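Local coordinates for type III effector HopA1 (Pseudomonas syringae pv. tomato str. DC3000, PDB 4RSX), which serves as a type III secretion effector that this plant pathogen probably injects into host cells, where its biochemical action is not established, at residues N9-W14 and E221-A226; E13-A18 and M232-R237; R237-L242 and D248-A253. All coordinates share one frame; numbering follows the deposited sequence.

Interaction 1. Residues N9-W14 and E221-A226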
loop_
_atom_site.group_PDB
_atom_site.type_symbol
_atom_site.label_atom_id
_atom_site.label_comp_id
_atom_site.label_asym_id
_atom_site.label_seq_id
_atom_site.Cartn_x
_atom_site.Cartn_y
_atom_site.Cartn_z
ATOM N N ASN A 9 8.746 6.753 -15.739
ATOM C CA ASN A 9 9.983 7.499 -15.478
ATOM C C ASN A 9 10.529 7.331 -14.054
ATOM O O ASN A 9 11.746 7.326 -13.855
ATOM C CB ASN A 9 9.832 8.996 -15.825
ATOM C CG ASN A 9 9.634 9.247 -17.329
ATOM O OD1 ASN A 9 10.046 8.441 -18.179
ATOM N ND2 ASN A 9 8.999 10.377 -17.659
ATOM N N SER A 10 9.652 7.205 -13.059
ATOM C CA SER A 10 10.140 6.981 -11.682
ATOM C C SER A 10 10.639 5.543 -11.533
ATOM O O SER A 10 11.584 5.276 -10.798
ATOM C CB SER A 10 9.057 7.270 -10.635
ATOM O OG SER A 10 8.085 6.224 -10.602
ATOM N N PHE A 11 9.996 4.622 -12.244
ATOM C CA PHE A 11 10.451 3.239 -12.321
ATOM C C PHE A 11 11.812 3.166 -13.009
ATOM O O PHE A 11 12.726 2.480 -12.538
ATOM C CB PHE A 11 9.418 2.402 -13.083
ATOM C CG PHE A 11 9.805 0.951 -13.262
ATOM C CD1 PHE A 11 9.902 0.101 -12.171
ATOM C CD2 PHE A 11 10.065 0.441 -14.526
ATOM C CE1 PHE A 11 10.255 -1.239 -12.330
ATOM C CE2 PHE A 11 10.423 -0.903 -14.695
ATOM C CZ PHE A 11 10.517 -1.740 -13.589
ATOM N N HIS A 12 11.955 3.878 -14.120
ATOM C CA HIS A 12 13.224 3.877 -14.842
ATOM C C HIS A 12 14.379 4.463 -14.012
ATOM O O HIS A 12 15.482 3.913 -13.994
ATOM C CB HIS A 12 13.089 4.605 -16.185
ATOM C CG HIS A 12 14.308 4.501 -17.044
ATOM N ND1 HIS A 12 14.465 3.522 -18.003
ATOM C CD2 HIS A 12 15.445 5.239 -17.072
ATOM C CE1 HIS A 12 15.636 3.673 -18.597
ATOM N NE2 HIS A 12 16.250 4.705 -18.051
ATOM N N GLU A 13 14.124 5.568 -13.318
ATOM C CA GLU A 13 15.129 6.140 -12.408
ATOM C C GLU A 13 15.626 5.132 -11.359
ATOM O O GLU A 13 16.837 4.963 -11.160
ATOM C CB GLU A 13 14.586 7.395 -11.709
ATOM C CG GLU A 13 15.565 7.976 -10.678
ATOM C CD GLU A 13 16.915 8.339 -11.296
ATOM O OE1 GLU A 13 16.942 8.724 -12.483
ATOM O OE2 GLU A 13 17.957 8.238 -10.601
ATOM N N TRP A 14 14.669 4.476 -10.694
ATOM C CA TRP A 14 14.935 3.417 -9.722
ATOM C C TRP A 14 15.875 2.388 -10.353
ATOM O O TRP A 14 16.900 2.004 -9.763
ATOM C CB TRP A 14 13.593 2.761 -9.343
ATOM C CG TRP A 14 13.655 1.602 -8.381
ATOM C CD1 TRP A 14 14.751 1.146 -7.701
ATOM C CD2 TRP A 14 12.555 0.757 -7.978
ATOM N NE1 TRP A 14 14.401 0.074 -6.910
ATOM C CE2 TRP A 14 13.066 -0.183 -7.060
ATOM C CE3 TRP A 14 11.191 0.714 -8.308
ATOM C CZ2 TRP A 14 12.259 -1.168 -6.465
ATOM C CZ3 TRP A 14 10.392 -0.266 -7.721
ATOM C CH2 TRP A 14 10.932 -1.196 -6.809
ATOM N N GLU A 221 11.904 -7.023 -8.596
ATOM C CA GLU A 221 12.298 -8.256 -9.263
ATOM C C GLU A 221 12.187 -8.154 -10.783
ATOM O O GLU A 221 12.957 -8.781 -11.511
ATOM C CB GLU A 221 11.569 -9.470 -8.644
ATOM C CG GLU A 221 12.163 -9.799 -7.250
ATOM C CD GLU A 221 11.366 -10.816 -6.436
ATOM O OE1 GLU A 221 11.929 -11.369 -5.457
ATOM O OE2 GLU A 221 10.181 -11.059 -6.756
ATOM N N VAL A 222 11.257 -7.327 -11.260
ATOM C CA VAL A 222 11.215 -6.976 -12.676
ATOM C C VAL A 222 12.564 -6.346 -13.087
ATOM O O VAL A 222 13.122 -6.658 -14.156
ATOM C CB VAL A 222 10.057 -5.987 -12.972
ATOM C CG1 VAL A 222 10.165 -5.419 -14.376
ATOM C CG2 VAL A 222 8.705 -6.663 -12.778
ATOM N N ILE A 223 13.079 -5.463 -12.235
ATOM C CA ILE A 223 14.338 -4.777 -12.515
ATOM C C ILE A 223 15.511 -5.762 -12.552
ATOM O O ILE A 223 16.362 -5.681 -13.441
ATOM C CB ILE A 223 14.625 -3.673 -11.470
ATOM C CG1 ILE A 223 13.613 -2.531 -11.604
ATOM C CG2 ILE A 223 16.048 -3.126 -11.633
ATOM C CD1 ILE A 223 13.670 -1.537 -10.455
ATOM N N SER A 224 15.558 -6.681 -11.585
ATOM C CA SER A 224 16.579 -7.734 -11.568
ATOM C C SER A 224 16.603 -8.484 -12.886
ATOM O O SER A 224 17.670 -8.725 -13.458
ATOM C CB SER A 224 16.309 -8.747 -10.456
ATOM O OG SER A 224 16.396 -8.128 -9.197
ATOM N N ASP A 225 15.423 -8.873 -13.352
ATOM C CA ASP A 225 15.321 -9.578 -14.620
ATOM C C ASP A 225 15.901 -8.751 -15.762
ATOM O O ASP A 225 16.716 -9.249 -16.536
ATOM C CB ASP A 225 13.867 -9.947 -14.928
ATOM C CG ASP A 225 13.337 -11.040 -14.017
ATOM O OD1 ASP A 225 14.160 -11.767 -13.401
ATOM O OD2 ASP A 225 12.094 -11.171 -13.926
ATOM N N ALA A 226 15.485 -7.491 -15.864
ATOM C CA ALA A 226 15.987 -6.608 -16.920
ATOM C C ALA A 226 17.518 -6.555 -16.894
ATOM O O ALA A 226 18.157 -6.626 -17.937
ATOM C CB ALA A 226 15.395 -5.206 -16.779
#
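In the helical part of this alpha/beta protein, Phe11 and Trp14 of helix 2-19 pack against Val222 and Ile223 of helix 215-228. Ile223 does most of the work. Its CG1 leaves the helix anti to the carbonyl carbon (chi1 -68°), and the extended branch carries CD1 onto the indole of Trp14. That methyl sits over one ring face, 3.6 Å from CD2 of Trp14 and 12° off the normal of the five-membered ring, a CH-pi contact for which a flat, electron-rich ring is well suited. Farther back on the same branch, CG1 of Ile223 lies 3.7 Å from CE1 of Phe11, so one side chain serves both aromatics. The two segment axes stay 11.1 Å apart and cross at -60°, a steep helix-helix crossing with a wide spacing that the two large rings span. Val222 enters from the preceding position, its CG1 meeting the edge of the Phe11 ring 3.8 Å from CZ. No hydrogen bond crosses between the segments, in keeping with the four buried, largely apolar residues that touch. The one polar atom of the Trp14 ring, NE1, donates instead to the backbone oxygen of Ile29 in helix 26-35. On the other flank Leu242 of helix 234-245 touches both Phe11 and Val222.

Interaction 2. Residues E13-A18 and M232-R237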
loop_
_atom_site.group_PDB
_atom_site.type_symbol
_atom_site.label_atom_id
_atom_site.label_comp_id
_atom_site.label_asym_id
_atom_site.label_seq_id
_atom_site.Cartn_x
_atom_site.Cartn_y
_atom_site.Cartn_z
ATOM N N GLU A 13 14.124 5.568 -13.318
ATOM C CA GLU A 13 15.129 6.140 -12.408
ATOM C C GLU A 13 15.626 5.132 -11.359
ATOM O O GLU A 13 16.837 4.963 -11.160
ATOM C CB GLU A 13 14.586 7.395 -11.709
ATOM C CG GLU A 13 15.565 7.976 -10.678
ATOM C CD GLU A 13 16.915 8.339 -11.296
ATOM O OE1 GLU A 13 16.942 8.724 -12.483
ATOM O OE2 GLU A 13 17.957 8.238 -10.601
ATOM N N TRP A 14 14.669 4.476 -10.694
ATOM C CA TRP A 14 14.935 3.417 -9.722
ATOM C C TRP A 14 15.875 2.388 -10.353
ATOM O O TRP A 14 16.900 2.004 -9.763
ATOM C CB TRP A 14 13.593 2.761 -9.343
ATOM C CG TRP A 14 13.655 1.602 -8.381
ATOM C CD1 TRP A 14 14.751 1.146 -7.701
ATOM C CD2 TRP A 14 12.555 0.757 -7.978
ATOM N NE1 TRP A 14 14.401 0.074 -6.910
ATOM C CE2 TRP A 14 13.066 -0.183 -7.060
ATOM C CE3 TRP A 14 11.191 0.714 -8.308
ATOM C CZ2 TRP A 14 12.259 -1.168 -6.465
ATOM C CZ3 TRP A 14 10.392 -0.266 -7.721
ATOM C CH2 TRP A 14 10.932 -1.196 -6.809
ATOM N N ALA A 15 15.505 1.958 -11.561
ATOM C CA ALA A 15 16.240 0.949 -12.305
ATOM C C ALA A 15 17.666 1.410 -12.633
ATOM O O ALA A 15 18.596 0.601 -12.608
ATOM C CB ALA A 15 15.483 0.588 -13.573
ATOM N N LYS A 16 17.837 2.696 -12.941
ATOM C CA LYS A 16 19.176 3.230 -13.234
ATOM C C LYS A 16 20.059 3.228 -11.992
ATOM O O LYS A 16 21.249 2.908 -12.063
ATOM C CB LYS A 16 19.103 4.644 -13.814
ATOM C CG LYS A 16 18.379 4.738 -15.139
ATOM C CD LYS A 16 18.936 3.737 -16.160
ATOM C CE LYS A 16 20.146 4.270 -16.927
ATOM N NZ LYS A 16 20.342 3.522 -18.223
ATOM N N GLN A 17 19.473 3.563 -10.848
ATOM C CA GLN A 17 20.216 3.489 -9.589
ATOM C C GLN A 17 20.604 2.047 -9.262
ATOM O O GLN A 17 21.690 1.805 -8.740
ATOM C CB GLN A 17 19.421 4.118 -8.440
ATOM C CG GLN A 17 18.965 5.538 -8.722
ATOM C CD GLN A 17 18.233 6.152 -7.541
ATOM O OE1 GLN A 17 18.313 5.648 -6.414
ATOM N NE2 GLN A 17 17.518 7.249 -7.790
ATOM N N ALA A 18 19.724 1.091 -9.569
ATOM C CA ALA A 18 20.071 -0.318 -9.376
ATOM C C ALA A 18 21.206 -0.685 -10.314
ATOM O O ALA A 18 22.127 -1.415 -9.943
ATOM C CB ALA A 18 18.850 -1.244 -9.627
ATOM N N MET A 232 20.126 -6.028 -25.766
ATOM C CA MET A 232 19.218 -4.922 -26.085
ATOM C C MET A 232 19.474 -3.731 -25.151
ATOM O O MET A 232 20.112 -3.905 -24.107
ATOM C CB MET A 232 17.755 -5.389 -26.017
ATOM C CG MET A 232 17.573 -6.776 -25.431
ATOM S SD MET A 232 15.960 -7.480 -25.834
ATOM C CE MET A 232 14.863 -6.151 -25.314
ATOM N N PRO A 233 19.023 -2.517 -25.544
ATOM C CA PRO A 233 19.154 -1.348 -24.654
ATOM C C PRO A 233 18.481 -1.614 -23.308
ATOM O O PRO A 233 17.528 -2.416 -23.255
ATOM C CB PRO A 233 18.392 -0.242 -25.401
ATOM C CG PRO A 233 18.482 -0.639 -26.853
ATOM C CD PRO A 233 18.463 -2.156 -26.864
ATOM N N PHE A 234 18.968 -0.970 -22.247
ATOM C CA PHE A 234 18.444 -1.186 -20.905
ATOM C C PHE A 234 16.970 -0.787 -20.844
ATOM O O PHE A 234 16.153 -1.473 -20.227
ATOM C CB PHE A 234 19.278 -0.413 -19.879
ATOM C CG PHE A 234 18.868 -0.658 -18.452
ATOM C CD1 PHE A 234 18.625 0.406 -17.593
ATOM C CD2 PHE A 234 18.699 -1.956 -17.971
ATOM C CE1 PHE A 234 18.242 0.189 -16.265
ATOM C CE2 PHE A 234 18.302 -2.180 -16.637
ATOM C CZ PHE A 234 18.077 -1.101 -15.789
ATOM N N LEU A 235 16.629 0.302 -21.525
ATOM C CA LEU A 235 15.246 0.762 -21.608
ATOM C C LEU A 235 14.310 -0.311 -22.189
ATOM O O LEU A 235 13.226 -0.568 -21.647
ATOM C CB LEU A 235 15.172 2.048 -22.437
ATOM C CG LEU A 235 13.765 2.583 -22.674
ATOM C CD1 LEU A 235 13.034 2.742 -21.344
ATOM C CD2 LEU A 235 13.803 3.917 -23.434
ATOM N N ALA A 236 14.730 -0.931 -23.289
ATOM C CA ALA A 236 13.966 -2.022 -23.891
ATOM C C ALA A 236 13.916 -3.268 -22.987
ATOM O O ALA A 236 12.905 -3.976 -22.953
ATOM C CB ALA A 236 14.528 -2.376 -25.267
ATOM N N ARG A 237 14.997 -3.539 -22.262
ATOM C CA ARG A 237 15.014 -4.690 -21.352
ATOM C C ARG A 237 14.005 -4.521 -20.203
ATOM O O ARG A 237 13.259 -5.440 -19.897
ATOM C CB ARG A 237 16.436 -4.970 -20.834
ATOM C CG ARG A 237 17.378 -5.609 -21.882
ATOM C CD ARG A 237 18.761 -5.907 -21.306
ATOM N NE ARG A 237 19.671 -4.761 -21.370
ATOM C CZ ARG A 237 20.467 -4.375 -20.372
ATOM N NH1 ARG A 237 21.268 -3.326 -20.522
ATOM N NH2 ARG A 237 20.464 -5.033 -19.220
#
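Phe234, in the first turn of helix 234-245, directs its ring at the backbone and methyl of Ala15 on helix 2-19, and this is the tight part of the contact. CG of Phe234 stands anti to the backbone N (chi1 -176°), which extends the ring away from its own helix and brings CZ to the neighbouring one. There CZ lies 3.8 Å from CB of Ala15 and 3.6 Å from O of Ala15, the oxygen being met at the ring edge, near its plane. Alanine suits the place because its small side chain lets a phenyl edge come up against the helix backbone. Both residues are buried, and Leu227 of helix 215-228 also packs against Phe234.

Toward solvent the contact is less enclosed and rests on the partly exposed Lys16. Its chain, bent at chi2 and chi3, runs past Phe234 in the opposite direction, with CD in the ring plane and 3.6 Å from CE1 of Phe234. NZ also lies alongside, obliquely placed 3.6 Å from CD1 of Phe234, while its charge pairs with OE1 of Glu19. Behind Phe234, its CD2 lies 3.6 Å above the guanidinium plane of Arg237, near the rim of that group. Arg237 is steadied by a bond from NE to O of Met232 (2.9 Å, 156°). The carbonyl oxygen of Ala15 therefore faces the weakly positive rim of a phenyl ring, probably a mildly favourable electrostatic fit, while the lysine gives both CD and NZ to the contact and pairs its charge with a carboxylate.

Interaction 3. Residues R237-L242 and D248-A253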
loop_
_atom_site.group_PDB
_atom_site.type_symbol
_atom_site.label_atom_id
_atom_site.label_comp_id
_atom_site.label_asym_id
_atom_site.label_seq_id
_atom_site.Cartn_x
_atom_site.Cartn_y
_atom_site.Cartn_z
ATOM N N ARG A 237 14.997 -3.539 -22.262
ATOM C CA ARG A 237 15.014 -4.690 -21.352
ATOM C C ARG A 237 14.005 -4.521 -20.203
ATOM O O ARG A 237 13.259 -5.440 -19.897
ATOM C CB ARG A 237 16.436 -4.970 -20.834
ATOM C CG ARG A 237 17.378 -5.609 -21.882
ATOM C CD ARG A 237 18.761 -5.907 -21.306
ATOM N NE ARG A 237 19.671 -4.761 -21.370
ATOM C CZ ARG A 237 20.467 -4.375 -20.372
ATOM N NH1 ARG A 237 21.268 -3.326 -20.522
ATOM N NH2 ARG A 237 20.464 -5.033 -19.220
ATOM N N LEU A 238 13.954 -3.328 -19.615
ATOM C CA LEU A 238 12.938 -2.993 -18.615
ATOM C C LEU A 238 11.515 -3.221 -19.116
ATOM O O LEU A 238 10.714 -3.898 -18.458
ATOM C CB LEU A 238 13.081 -1.536 -18.199
ATOM C CG LEU A 238 14.179 -1.287 -17.177
ATOM C CD1 LEU A 238 14.452 0.214 -17.027
ATOM C CD2 LEU A 238 13.784 -1.902 -15.850
ATOM N N LYS A 239 11.199 -2.643 -20.271
ATOM C CA LYS A 239 9.888 -2.814 -20.878
ATOM C C LYS A 239 9.598 -4.274 -21.186
ATOM O O LYS A 239 8.481 -4.750 -20.972
ATOM C CB LYS A 239 9.777 -1.966 -22.145
ATOM C CG LYS A 239 9.823 -0.470 -21.856
ATOM C CD LYS A 239 9.398 0.349 -23.079
ATOM C CE LYS A 239 9.332 1.838 -22.746
ATOM N NZ LYS A 239 8.082 2.201 -22.038
ATOM N N LEU A 240 10.599 -4.990 -21.684
ATOM C CA LEU A 240 10.433 -6.417 -21.962
ATOM C C LEU A 240 10.240 -7.193 -20.666
ATOM O O LEU A 240 9.400 -8.078 -20.593
ATOM C CB LEU A 240 11.653 -6.965 -22.689
ATOM C CG LEU A 240 11.425 -7.968 -23.813
ATOM C CD1 LEU A 240 10.697 -9.210 -23.309
ATOM C CD2 LEU A 240 10.669 -7.308 -24.973
ATOM N N SER A 241 11.029 -6.866 -19.646
ATOM C CA SER A 241 10.892 -7.512 -18.347
ATOM C C SER A 241 9.526 -7.237 -17.716
ATOM O O SER A 241 8.944 -8.133 -17.084
ATOM C CB SER A 241 12.018 -7.092 -17.407
ATOM O OG SER A 241 11.831 -7.648 -16.107
ATOM N N LEU A 242 9.007 -6.020 -17.891
ATOM C CA LEU A 242 7.651 -5.730 -17.441
ATOM C C LEU A 242 6.623 -6.630 -18.148
ATOM O O LEU A 242 5.835 -7.324 -17.483
ATOM C CB LEU A 242 7.305 -4.255 -17.617
ATOM C CG LEU A 242 7.926 -3.271 -16.620
ATOM C CD1 LEU A 242 7.734 -1.844 -17.104
ATOM C CD2 LEU A 242 7.310 -3.429 -15.246
ATOM N N ASP A 248 2.265 -3.873 -17.509
ATOM C CA ASP A 248 2.145 -3.028 -18.688
ATOM C C ASP A 248 3.496 -2.331 -18.921
ATOM O O ASP A 248 4.011 -1.644 -18.037
ATOM C CB ASP A 248 0.993 -2.038 -18.474
ATOM C CG ASP A 248 0.745 -1.133 -19.675
ATOM O OD1 ASP A 248 1.711 -0.746 -20.358
ATOM O OD2 ASP A 248 -0.427 -0.793 -19.930
ATOM N N PRO A 249 4.094 -2.531 -20.104
ATOM C CA PRO A 249 5.465 -2.038 -20.323
ATOM C C PRO A 249 5.552 -0.513 -20.386
ATOM O O PRO A 249 6.664 0.051 -20.292
ATOM C CB PRO A 249 5.851 -2.641 -21.683
ATOM C CG PRO A 249 4.503 -2.866 -22.393
ATOM C CD PRO A 249 3.565 -3.270 -21.268
ATOM N N ASP A 250 4.405 0.148 -20.550
ATOM C CA ASP A 250 4.396 1.613 -20.561
ATOM C C ASP A 250 3.930 2.207 -19.236
ATOM O O ASP A 250 4.181 3.376 -18.941
ATOM C CB ASP A 250 3.567 2.143 -21.737
ATOM C CG ASP A 250 4.192 1.789 -23.090
ATOM O OD1 ASP A 250 5.445 1.738 -23.192
ATOM O OD2 ASP A 250 3.431 1.543 -24.045
ATOM N N ASN A 251 3.272 1.391 -18.421
ATOM C CA ASN A 251 2.861 1.839 -17.093
ATOM C C ASN A 251 3.077 0.714 -16.076
ATOM O O ASN A 251 2.191 -0.130 -15.876
ATOM C CB ASN A 251 1.395 2.311 -17.109
ATOM C CG ASN A 251 0.972 2.964 -15.802
ATOM O OD1 ASN A 251 1.598 2.756 -14.754
ATOM N ND2 ASN A 251 -0.105 3.751 -15.855
ATOM N N PRO A 252 4.253 0.708 -15.424
ATOM C CA PRO A 252 4.659 -0.351 -14.491
ATOM C C PRO A 252 3.697 -0.479 -13.312
ATOM O O PRO A 252 3.751 -1.464 -12.576
ATOM C CB PRO A 252 6.025 0.129 -13.989
ATOM C CG PRO A 252 6.001 1.635 -14.194
ATOM C CD PRO A 252 5.216 1.826 -15.456
ATOM N N ALA A 253 2.819 0.494 -13.127
ATOM C CA ALA A 253 1.809 0.368 -12.076
ATOM C C ALA A 253 0.712 -0.637 -12.450
ATOM O O ALA A 253 0.013 -1.148 -11.570
ATOM C CB ALA A 253 1.194 1.725 -11.745
#
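Lys239 reaches Pro249 and Asp250 through a chain that starts with CG anti to the carbonyl carbon (chi1 -66°), runs extended, and bends at its last torsion (chi4 -80°), turning NZ onto the loop. NZ grips two acceptors: OD1 of Asp250 at 2.9 Å, a salt bridge using the anti lone pair of the carboxylate, and the backbone O of Pro249 at 3.1 Å, approached from above the carbonyl plane. A long, flexible lysine suits this span from the helix surface, and Phe8 adds a cation-pi partner from helix 2-19. Closer to the backbone, CB of Pro249 rests 3.4 Å from O of Lys239. Leu242 supplies the buried, apolar pair, with CD2 4.0 Å from CB of Pro252; its CD1 lies against the backbone, 3.8 Å from O of Asp248. Within the loop, OD1 of Asp248 accepts from the backbone N of Asp250 at 2.8 Å, and OD1 of Asn251 accepts likewise from N of Ala253. The loop after helix 234-245 passes across the side of that helix, its own course shaped by two successive Asx turns, each a side-chain oxygen accepting the N-H two residues on.

Overall arrangement
The three contacts form one patch of the helical part, their centres some 19 to 24 Å from the centre of the chain. Interactions 1 and 2 are closest, with centres about 6 Å apart; both start from helix 2-19, which meets the successive helices 215-228 and 234-245. They interlock where CD1 of Ile223 approaches CA of Ala15 (4.0 Å), and NH2 of Arg237 probably bonds to O of Ala226 at 3.1 Å. Interaction 3 lies about 8 Å from interaction 1 and 10 Å from interaction 2, centre to centre, sharing Arg237 with the latter. Leu238, whose CD1 is 3.6 Å from CB of Ala15, joins helix 234-245 to helix 2-19 between them.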